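Local coordinates for molybdopterin-guanine dinucleotide biosynthesis protein A (MobA) (Archaeoglobus fulgidus, PDB 3NGW) that probably acts as a GTP-binding nucleotidyltransferase that attaches a guanine nucleotide to molybdopterin during molybdenum cofactor biosynthesis, at residues 76-90 with 125-139. Numbering follows the deposited sequence.
Sequences IHAALRHFGSCVVAA and PLLAYYAESAADELE. With CA (calcium ion), chain B.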
ATOM      1  N   ILE A  76      -3.276  -6.939  -2.511  1.00 29.57           N
ATOM      2  CA  ILE A  76      -1.884  -7.290  -2.761  1.00 26.61           C
ATOM      3  C   ILE A  76      -1.853  -8.434  -3.768  1.00 34.24           C
ATOM      4  O   ILE A  76      -1.113  -8.393  -4.757  1.00 39.26           O
ATOM      5  CB  ILE A  76      -1.182  -7.719  -1.456  1.00 26.49           C
ATOM      6  CG1 ILE A  76      -1.085  -6.522  -0.511  1.00 29.92           C
ATOM      7  CG2 ILE A  76       0.213  -8.262  -1.750  1.00 25.56           C
ATOM      8  CD1 ILE A  76      -0.624  -6.886   0.898  1.00 30.33           C
ATOM      9  N   HIS A  77      -2.677  -9.448  -3.519  1.00 29.76           N
ATOM     10  CA  HIS A  77      -2.778 -10.605  -4.402  1.00 35.00           C
ATOM     11  C   HIS A  77      -3.077 -10.157  -5.827  1.00 34.40           C
ATOM     12  O   HIS A  77      -2.461 -10.633  -6.777  1.00 30.94           O
ATOM     13  CB  HIS A  77      -3.889 -11.545  -3.908  1.00 45.35           C
ATOM     14  CG  HIS A  77      -4.203 -12.668  -4.850  1.00 29.44           C
ATOM     15  ND1 HIS A  77      -5.270 -12.633  -5.723  1.00 28.06           N
ATOM     16  CD2 HIS A  77      -3.576 -13.852  -5.067  1.00 26.85           C
ATOM     17  CE1 HIS A  77      -5.288 -13.746  -6.437  1.00 28.34           C
ATOM     18  NE2 HIS A  77      -4.271 -14.501  -6.060  1.00 30.10           N
ATOM     19  N   ALA A  78      -4.026  -9.237  -5.961  1.00 32.71           N
ATOM     20  CA  ALA A  78      -4.410  -8.718  -7.263  1.00 28.42           C
ATOM     21  C   ALA A  78      -3.204  -8.122  -7.983  1.00 30.16           C
ATOM     22  O   ALA A  78      -2.998  -8.362  -9.176  1.00 29.55           O
ATOM     23  CB  ALA A  78      -5.502  -7.658  -7.105  1.00 25.51           C
ATOM     24  N   ALA A  79      -2.412  -7.334  -7.266  1.00 22.98           N
ATOM     25  CA  ALA A  79      -1.230  -6.721  -7.869  1.00 29.20           C
ATOM     26  C   ALA A  79      -0.218  -7.789  -8.291  1.00 24.36           C
ATOM     27  O   ALA A  79       0.365  -7.701  -9.364  1.00 29.35           O
ATOM     28  CB  ALA A  79      -0.584  -5.731  -6.889  1.00 21.96           C
ATOM     29  N   LEU A  80      -0.001  -8.795  -7.451  1.00 29.26           N
ATOM     30  CA  LEU A  80       0.941  -9.841  -7.808  1.00 23.76           C
ATOM     31  C   LEU A  80       0.493 -10.590  -9.059  1.00 32.32           C
ATOM     32  O   LEU A  80       1.319 -10.930  -9.912  1.00 32.94           O
ATOM     33  CB  LEU A  80       1.132 -10.819  -6.650  1.00 28.95           C
ATOM     34  CG  LEU A  80       1.768 -10.169  -5.417  1.00 28.04           C
ATOM     35  CD1 LEU A  80       1.898 -11.198  -4.325  1.00 30.15           C
ATOM     36  CD2 LEU A  80       3.132  -9.583  -5.763  1.00 28.36           C
ATOM     37  N   ARG A  81      -0.811 -10.839  -9.180  1.00 28.56           N
ATOM     38  CA  ARG A  81      -1.342 -11.547 -10.348  1.00 28.85           C
ATOM     39  C   ARG A  81      -1.329 -10.656 -11.593  1.00 24.47           C
ATOM     40  O   ARG A  81      -1.357 -11.149 -12.718  1.00 34.99           O
ATOM     41  CB  ARG A  81      -2.776 -12.030 -10.085  1.00 37.64           C
ATOM     42  CG  ARG A  81      -2.916 -13.051  -8.969  1.00 32.33           C
ATOM     43  CD  ARG A  81      -2.086 -14.299  -9.220  1.00 31.99           C
ATOM     44  NE  ARG A  81      -2.322 -15.323  -8.198  1.00 42.86           N
ATOM     45  CZ  ARG A  81      -1.528 -16.370  -7.982  1.00 43.31           C
ATOM     46  NH1 ARG A  81      -0.432 -16.547  -8.711  1.00 42.29           N
ATOM     47  NH2 ARG A  81      -1.829 -17.248  -7.038  1.00 44.18           N
ATOM     48  N   HIS A  82      -1.284  -9.347 -11.386  1.00 29.16           N
ATOM     49  CA  HIS A  82      -1.270  -8.398 -12.491  1.00 27.83           C
ATOM     50  C   HIS A  82       0.092  -8.228 -13.155  1.00 28.02           C
ATOM     51  O   HIS A  82       0.204  -8.335 -14.373  1.00 28.68           O
ATOM     52  CB  HIS A  82      -1.757  -7.029 -12.022  1.00 34.12           C
ATOM     53  CG  HIS A  82      -1.724  -5.989 -13.092  1.00 30.44           C
ATOM     54  ND1 HIS A  82      -2.557  -6.028 -14.193  1.00 37.24           N
ATOM     55  CD2 HIS A  82      -0.922  -4.914 -13.268  1.00 24.60           C
ATOM     56  CE1 HIS A  82      -2.265  -5.026 -14.997  1.00 29.19           C
ATOM     57  NE2 HIS A  82      -1.275  -4.332 -14.459  1.00 28.75           N
ATOM     58  N   PHE A  83       1.123  -7.944 -12.363  1.00 28.50           N
ATOM     59  CA  PHE A  83       2.442  -7.754 -12.938  1.00 28.94           C
ATOM     60  C   PHE A  83       3.625  -8.303 -12.146  1.00 28.41           C
ATOM     61  O   PHE A  83       4.769  -7.926 -12.395  1.00 37.60           O
ATOM     62  CB  PHE A  83       2.669  -6.267 -13.276  1.00 32.77           C
ATOM     63  CG  PHE A  83       2.602  -5.325 -12.091  1.00 30.43           C
ATOM     64  CD1 PHE A  83       2.450  -5.795 -10.795  1.00 29.42           C
ATOM     65  CD2 PHE A  83       2.705  -3.946 -12.292  1.00 25.49           C
ATOM     66  CE1 PHE A  83       2.405  -4.907  -9.717  1.00 30.21           C
ATOM     67  CE2 PHE A  83       2.661  -3.050 -11.218  1.00 30.36           C
ATOM     68  CZ  PHE A  83       2.508  -3.533  -9.933  1.00 27.92           C
ATOM     69  N   GLY A  84       3.357  -9.203 -11.205  1.00 29.83           N
ATOM     70  CA  GLY A  84       4.427  -9.804 -10.426  1.00 27.35           C
ATOM     71  C   GLY A  84       4.876  -9.078  -9.169  1.00 33.04           C
ATOM     72  O   GLY A  84       4.075  -8.432  -8.492  1.00 32.41           O
ATOM     73  N   SER A  85       6.168  -9.196  -8.864  1.00 33.91           N
ATOM     74  CA  SER A  85       6.761  -8.573  -7.685  1.00 34.37           C
ATOM     75  C   SER A  85       6.595  -7.067  -7.731  1.00 36.13           C
ATOM     76  O   SER A  85       6.620  -6.454  -8.801  1.00 41.05           O
ATOM     77  CB  SER A  85       8.252  -8.926  -7.575  1.00 28.99           C
ATOM     78  OG  SER A  85       9.039  -8.222  -8.528  1.00 31.89           O
ATOM     79  N   CYS A  86       6.427  -6.473  -6.557  1.00 34.63           N
ATOM     80  CA  CYS A  86       6.243  -5.035  -6.450  1.00 31.87           C
ATOM     81  C   CYS A  86       6.334  -4.656  -4.996  1.00 31.71           C
ATOM     82  O   CYS A  86       6.474  -5.516  -4.134  1.00 33.64           O
ATOM     83  CB  CYS A  86       4.853  -4.650  -6.947  1.00 23.05           C
ATOM     84  SG  CYS A  86       3.515  -5.436  -5.986  1.00 33.84           S
ATOM     85  N   VAL A  87       6.255  -3.357  -4.738  1.00 38.96           N
ATOM     86  CA  VAL A  87       6.248  -2.841  -3.384  1.00 40.14           C
ATOM     87  C   VAL A  87       4.834  -2.311  -3.237  1.00 36.60           C
ATOM     88  O   VAL A  87       4.296  -1.710  -4.171  1.00 36.12           O
ATOM     89  CB  VAL A  87       7.269  -1.694  -3.179  1.00 45.01           C
ATOM     90  CG1 VAL A  87       8.667  -2.266  -3.041  1.00 43.96           C
ATOM     91  CG2 VAL A  87       7.207  -0.728  -4.350  1.00 46.56           C
ATOM     92  N   VAL A  88       4.224  -2.563  -2.081  1.00 33.87           N
ATOM     93  CA  VAL A  88       2.860  -2.128  -1.815  1.00 29.83           C
ATOM     94  C   VAL A  88       2.871  -0.892  -0.933  1.00 32.46           C
ATOM     95  O   VAL A  88       3.712  -0.746  -0.055  1.00 37.82           O
ATOM     96  CB  VAL A  88       2.041  -3.247  -1.125  1.00 37.27           C
ATOM     97  CG1 VAL A  88       0.638  -2.752  -0.793  1.00 36.05           C
ATOM     98  CG2 VAL A  88       1.964  -4.465  -2.035  1.00 28.59           C
ATOM     99  N   ALA A  89       1.940   0.007  -1.196  1.00 36.61           N
ATOM    100  CA  ALA A  89       1.829   1.221  -0.421  1.00 42.06           C
ATOM    101  C   ALA A  89       0.343   1.521  -0.344  1.00 46.12           C
ATOM    102  O   ALA A  89      -0.352   1.527  -1.359  1.00 50.44           O
ATOM    103  CB  ALA A  89       2.565   2.350  -1.102  1.00 30.89           C
ATOM    104  N   ALA A  90      -0.157   1.743   0.863  1.00 44.71           N
ATOM    105  CA  ALA A  90      -1.563   2.045   1.017  1.00 39.94           C
ATOM    106  C   ALA A  90      -1.766   3.548   0.891  1.00 40.99           C
ATOM    107  O   ALA A  90      -0.883   4.338   1.231  1.00 44.03           O
ATOM    108  CB  ALA A  90      -2.049   1.551   2.356  1.00 31.44           C
ATOM    109  N   PRO A 125       2.678  -4.326   7.026  1.00 32.01           N
ATOM    110  CA  PRO A 125       2.453  -5.041   5.765  1.00 25.53           C
ATOM    111  C   PRO A 125       1.998  -4.229   4.553  1.00 32.75           C
ATOM    112  O   PRO A 125       2.191  -4.666   3.417  1.00 28.70           O
ATOM    113  CB  PRO A 125       1.413  -6.094   6.145  1.00 30.18           C
ATOM    114  CG  PRO A 125       1.584  -6.257   7.630  1.00 37.22           C
ATOM    115  CD  PRO A 125       1.779  -4.836   8.076  1.00 31.78           C
ATOM    116  N   LEU A 126       1.383  -3.073   4.789  1.00 27.26           N
ATOM    117  CA  LEU A 126       0.894  -2.254   3.691  1.00 31.81           C
ATOM    118  C   LEU A 126       1.920  -1.240   3.196  1.00 35.47           C
ATOM    119  O   LEU A 126       1.583  -0.246   2.558  1.00 33.16           O
ATOM    120  CB  LEU A 126      -0.411  -1.561   4.093  1.00 26.65           C
ATOM    121  CG  LEU A 126      -1.516  -2.557   4.443  1.00 30.83           C
ATOM    122  CD1 LEU A 126      -2.836  -1.843   4.595  1.00 25.88           C
ATOM    123  CD2 LEU A 126      -1.611  -3.611   3.343  1.00 34.19           C
ATOM    124  N   LEU A 127       3.183  -1.509   3.491  1.00 35.60           N
ATOM    125  CA  LEU A 127       4.278  -0.660   3.051  1.00 31.73           C
ATOM    126  C   LEU A 127       5.485  -1.589   3.023  1.00 33.94           C
ATOM    127  O   LEU A 127       6.419  -1.451   3.813  1.00 24.82           O
ATOM    128  CB  LEU A 127       4.484   0.495   4.031  1.00 35.45           C
ATOM    129  CG  LEU A 127       5.173   1.760   3.509  1.00 34.22           C
ATOM    130  CD1 LEU A 127       6.664   1.638   3.586  1.00 43.67           C
ATOM    131  CD2 LEU A 127       4.723   2.014   2.079  1.00 36.45           C
ATOM    132  N   ALA A 128       5.435  -2.557   2.107  1.00 33.96           N
ATOM    133  CA  ALA A 128       6.501  -3.546   1.964  1.00 37.30           C
ATOM    134  C   ALA A 128       6.599  -4.172   0.573  1.00 30.74           C
ATOM    135  O   ALA A 128       5.748  -3.967  -0.290  1.00 33.14           O
ATOM    136  CB  ALA A 128       6.315  -4.643   3.001  1.00 30.45           C
ATOM    137  N   TYR A 129       7.662  -4.946   0.388  1.00 33.88           N
ATOM    138  CA  TYR A 129       7.940  -5.649  -0.854  1.00 30.42           C
ATOM    139  C   TYR A 129       7.322  -7.050  -0.826  1.00 33.09           C
ATOM    140  O   TYR A 129       7.408  -7.760   0.181  1.00 32.31           O
ATOM    141  CB  TYR A 129       9.456  -5.770  -1.039  1.00 33.05           C
ATOM    142  CG  TYR A 129       9.868  -6.786  -2.080  1.00 30.43           C
ATOM    143  CD1 TYR A 129       9.903  -6.463  -3.440  1.00 26.26           C
ATOM    144  CD2 TYR A 129      10.145  -8.101  -1.712  1.00 26.07           C
ATOM    145  CE1 TYR A 129      10.200  -7.440  -4.406  1.00 25.70           C
ATOM    146  CE2 TYR A 129      10.435  -9.070  -2.663  1.00 27.77           C
ATOM    147  CZ  TYR A 129      10.459  -8.738  -3.999  1.00 22.23           C
ATOM    148  OH  TYR A 129      10.725  -9.733  -4.908  1.00 35.39           O
ATOM    149  N   TYR A 130       6.685  -7.433  -1.928  1.00 28.75           N
ATOM    150  CA  TYR A 130       6.085  -8.758  -2.057  1.00 33.73           C
ATOM    151  C   TYR A 130       6.526  -9.309  -3.408  1.00 28.16           C
ATOM    152  O   TYR A 130       6.493  -8.600  -4.412  1.00 22.48           O
ATOM    153  CB  TYR A 130       4.539  -8.702  -2.008  1.00 33.94           C
ATOM    154  CG  TYR A 130       3.941  -8.345  -0.651  1.00 33.70           C
ATOM    155  CD1 TYR A 130       3.781  -7.016  -0.255  1.00 29.29           C
ATOM    156  CD2 TYR A 130       3.576  -9.342   0.258  1.00 35.32           C
ATOM    157  CE1 TYR A 130       3.277  -6.691   1.013  1.00 23.95           C
ATOM    158  CE2 TYR A 130       3.077  -9.022   1.524  1.00 24.63           C
ATOM    159  CZ  TYR A 130       2.934  -7.700   1.892  1.00 26.34           C
ATOM    160  OH  TYR A 130       2.474  -7.391   3.152  1.00 37.39           O
ATOM    161  N   ALA A 131       6.965 -10.561  -3.420  1.00 26.89           N
ATOM    162  CA  ALA A 131       7.389 -11.208  -4.652  1.00 26.21           C
ATOM    163  C   ALA A 131       6.217 -12.056  -5.125  1.00 28.14           C
ATOM    164  O   ALA A 131       5.317 -12.363  -4.345  1.00 33.83           O
ATOM    165  CB  ALA A 131       8.608 -12.090  -4.398  1.00 25.77           C
ATOM    166  N   GLU A 132       6.228 -12.427  -6.401  1.00 34.37           N
ATOM    167  CA  GLU A 132       5.173 -13.247  -6.986  1.00 28.76           C
ATOM    168  C   GLU A 132       4.997 -14.572  -6.258  1.00 32.25           C
ATOM    169  O   GLU A 132       3.891 -15.116  -6.180  1.00 36.01           O
ATOM    170  CB  GLU A 132       5.503 -13.531  -8.450  1.00 27.47           C
ATOM    171  CG  GLU A 132       4.532 -14.457  -9.146  1.00 29.16           C
ATOM    172  CD  GLU A 132       4.860 -14.635 -10.617  1.00 44.56           C
ATOM    173  OE1 GLU A 132       4.680 -13.666 -11.388  1.00 44.78           O
ATOM    174  OE2 GLU A 132       5.316 -15.739 -11.004  1.00 43.54           O
ATOM    175  N   SER A 133       6.098 -15.089  -5.727  1.00 38.39           N
ATOM    176  CA  SER A 133       6.095 -16.372  -5.031  1.00 38.52           C
ATOM    177  C   SER A 133       5.220 -16.400  -3.775  1.00 37.55           C
ATOM    178  O   SER A 133       4.914 -17.476  -3.253  1.00 39.74           O
ATOM    179  CB  SER A 133       7.529 -16.762  -4.684  1.00 33.66           C
ATOM    180  OG  SER A 133       8.205 -15.712  -4.006  1.00 43.07           O
ATOM    181  N   ALA A 134       4.813 -15.217  -3.319  1.00 30.05           N
ATOM    182  CA  ALA A 134       3.968 -15.062  -2.143  1.00 27.90           C
ATOM    183  C   ALA A 134       2.476 -15.068  -2.486  1.00 33.52           C
ATOM    184  O   ALA A 134       1.636 -15.181  -1.601  1.00 35.62           O
ATOM    185  CB  ALA A 134       4.321 -13.765  -1.440  1.00 34.71           C
ATOM    186  N   ALA A 135       2.150 -14.954  -3.769  1.00 28.83           N
ATOM    187  CA  ALA A 135       0.757 -14.908  -4.210  1.00 32.78           C
ATOM    188  C   ALA A 135      -0.139 -16.106  -3.868  1.00 35.86           C
ATOM    189  O   ALA A 135      -1.312 -15.920  -3.548  1.00 36.66           O
ATOM    190  CB  ALA A 135       0.697 -14.645  -5.710  1.00 35.85           C
ATOM    191  N   ASP A 136       0.391 -17.322  -3.943  1.00 34.35           N
ATOM    192  CA  ASP A 136      -0.417 -18.496  -3.647  1.00 33.21           C
ATOM    193  C   ASP A 136      -0.927 -18.525  -2.221  1.00 31.02           C
ATOM    194  O   ASP A 136      -2.101 -18.791  -1.985  1.00 32.55           O
ATOM    195  CB  ASP A 136       0.363 -19.783  -3.920  1.00 44.49           C
ATOM    196  CG  ASP A 136       0.648 -19.991  -5.389  1.00 51.03           C
ATOM    197  OD1 ASP A 136      -0.250 -19.716  -6.213  1.00 43.91           O
ATOM    198  OD2 ASP A 136       1.771 -20.435  -5.722  1.00 58.00           O
ATOM    199  N   GLU A 137      -0.040 -18.268  -1.268  1.00 32.55           N
ATOM    200  CA  GLU A 137      -0.431 -18.277   0.132  1.00 36.71           C
ATOM    201  C   GLU A 137      -1.453 -17.171   0.420  1.00 42.58           C
ATOM    202  O   GLU A 137      -2.364 -17.351   1.235  1.00 46.29           O
ATOM    203  CB  GLU A 137       0.801 -18.122   1.027  1.00 39.80           C
ATOM    204  CG  GLU A 137       0.769 -19.029   2.243  1.00 52.37           C
ATOM    205  CD  GLU A 137       0.439 -20.473   1.886  1.00 54.01           C
ATOM    206  OE1 GLU A 137       1.179 -21.081   1.074  1.00 57.25           O
ATOM    207  OE2 GLU A 137      -0.569 -20.992   2.415  1.00 54.45           O
ATOM    208  N   LEU A 138      -1.307 -16.034  -0.254  1.00 34.32           N
ATOM    209  CA  LEU A 138      -2.236 -14.923  -0.077  1.00 34.93           C
ATOM    210  C   LEU A 138      -3.591 -15.284  -0.662  1.00 33.32           C
ATOM    211  O   LEU A 138      -4.628 -14.967  -0.087  1.00 42.39           O
ATOM    212  CB  LEU A 138      -1.706 -13.651  -0.756  1.00 26.15           C
ATOM    213  CG  LEU A 138      -0.447 -13.018  -0.152  1.00 32.25           C
ATOM    214  CD1 LEU A 138      -0.114 -11.718  -0.883  1.00 28.59           C
ATOM    215  CD2 LEU A 138      -0.683 -12.733   1.322  1.00 24.70           C
ATOM    216  N   GLU A 139      -3.580 -15.955  -1.807  1.00 38.31           N
ATOM    217  CA  GLU A 139      -4.820 -16.346  -2.459  1.00 37.10           C
ATOM    218  C   GLU A 139      -5.560 -17.412  -1.666  1.00 41.29           C
ATOM    219  O   GLU A 139      -6.787 -17.402  -1.612  1.00 42.56           O
ATOM    220  CB  GLU A 139      -4.542 -16.856  -3.862  1.00 32.90           C
ATOM    221  CG  GLU A 139      -5.776 -17.338  -4.576  1.00 31.05           C
ATOM    222  CD  GLU A 139      -5.493 -17.648  -6.019  1.00 42.26           C
ATOM    223  OE1 GLU A 139      -4.425 -18.231  -6.305  1.00 40.77           O
ATOM    224  OE2 GLU A 139      -6.339 -17.318  -6.877  1.00 54.18           O
TER
HETATM  225 CA    CA B 209       1.151 -21.082  -8.386  1.00 57.43          CA
HETATM  226  O   HOH W   1       2.032 -12.984 -11.813  1.00 32.93           O
HETATM  227  O   HOH W   2       1.741 -18.275  -8.442  1.00 34.92           O
HETATM  228  O   HOH W   3      -1.306 -22.327  -8.025  1.00 60.78           O
HETATM  229  O   HOH W   4      -0.556 -19.445  -9.441  1.00 40.64           O
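With chi1 at -66°, Ile76 turns CG2 away from its backbone N and over one face of the Tyr130 ring, whose own chi1 of -70° sets CG opposite the carbonyl carbon. Ile76 CG2 lies 4.0 Å from the centroid of the Tyr130 ring, a CH-pi contact. Val88 CG2 meets this ring obliquely, 3.6 Å from Tyr130 CD1, and the two methyls limit its turning. Tyr130 OH donates to Pro125 O at 2.8 Å, which holds the far end of the ring in position. A leucine in place of Tyr130 would probably leave Pro125 O without this donor and Ile76 without a flat surface to rest on. Leu80 and Leu138 continue the apolar layer between helices 76-83 and 135-139, which run roughly antiparallel. At the exposed rim of this layer, one face of the Arg81 guanidinium lies on Ala135 CB. Arg81 NH2 makes salt bridges to Asp136 OD1 at 3.0 Å and, more bent, to Glu139 OE1 at 2.9 Å. Asp136 OD2 also binds a calcium ion. On the adjoining strands, Cys86 and Tyr130 form an antiparallel hydrogen-bonded pair. Such an antiparallel strand beside parallel ones, with helices packed on the sheet, is typical of the GT-A-like nucleotidyltransferase fold.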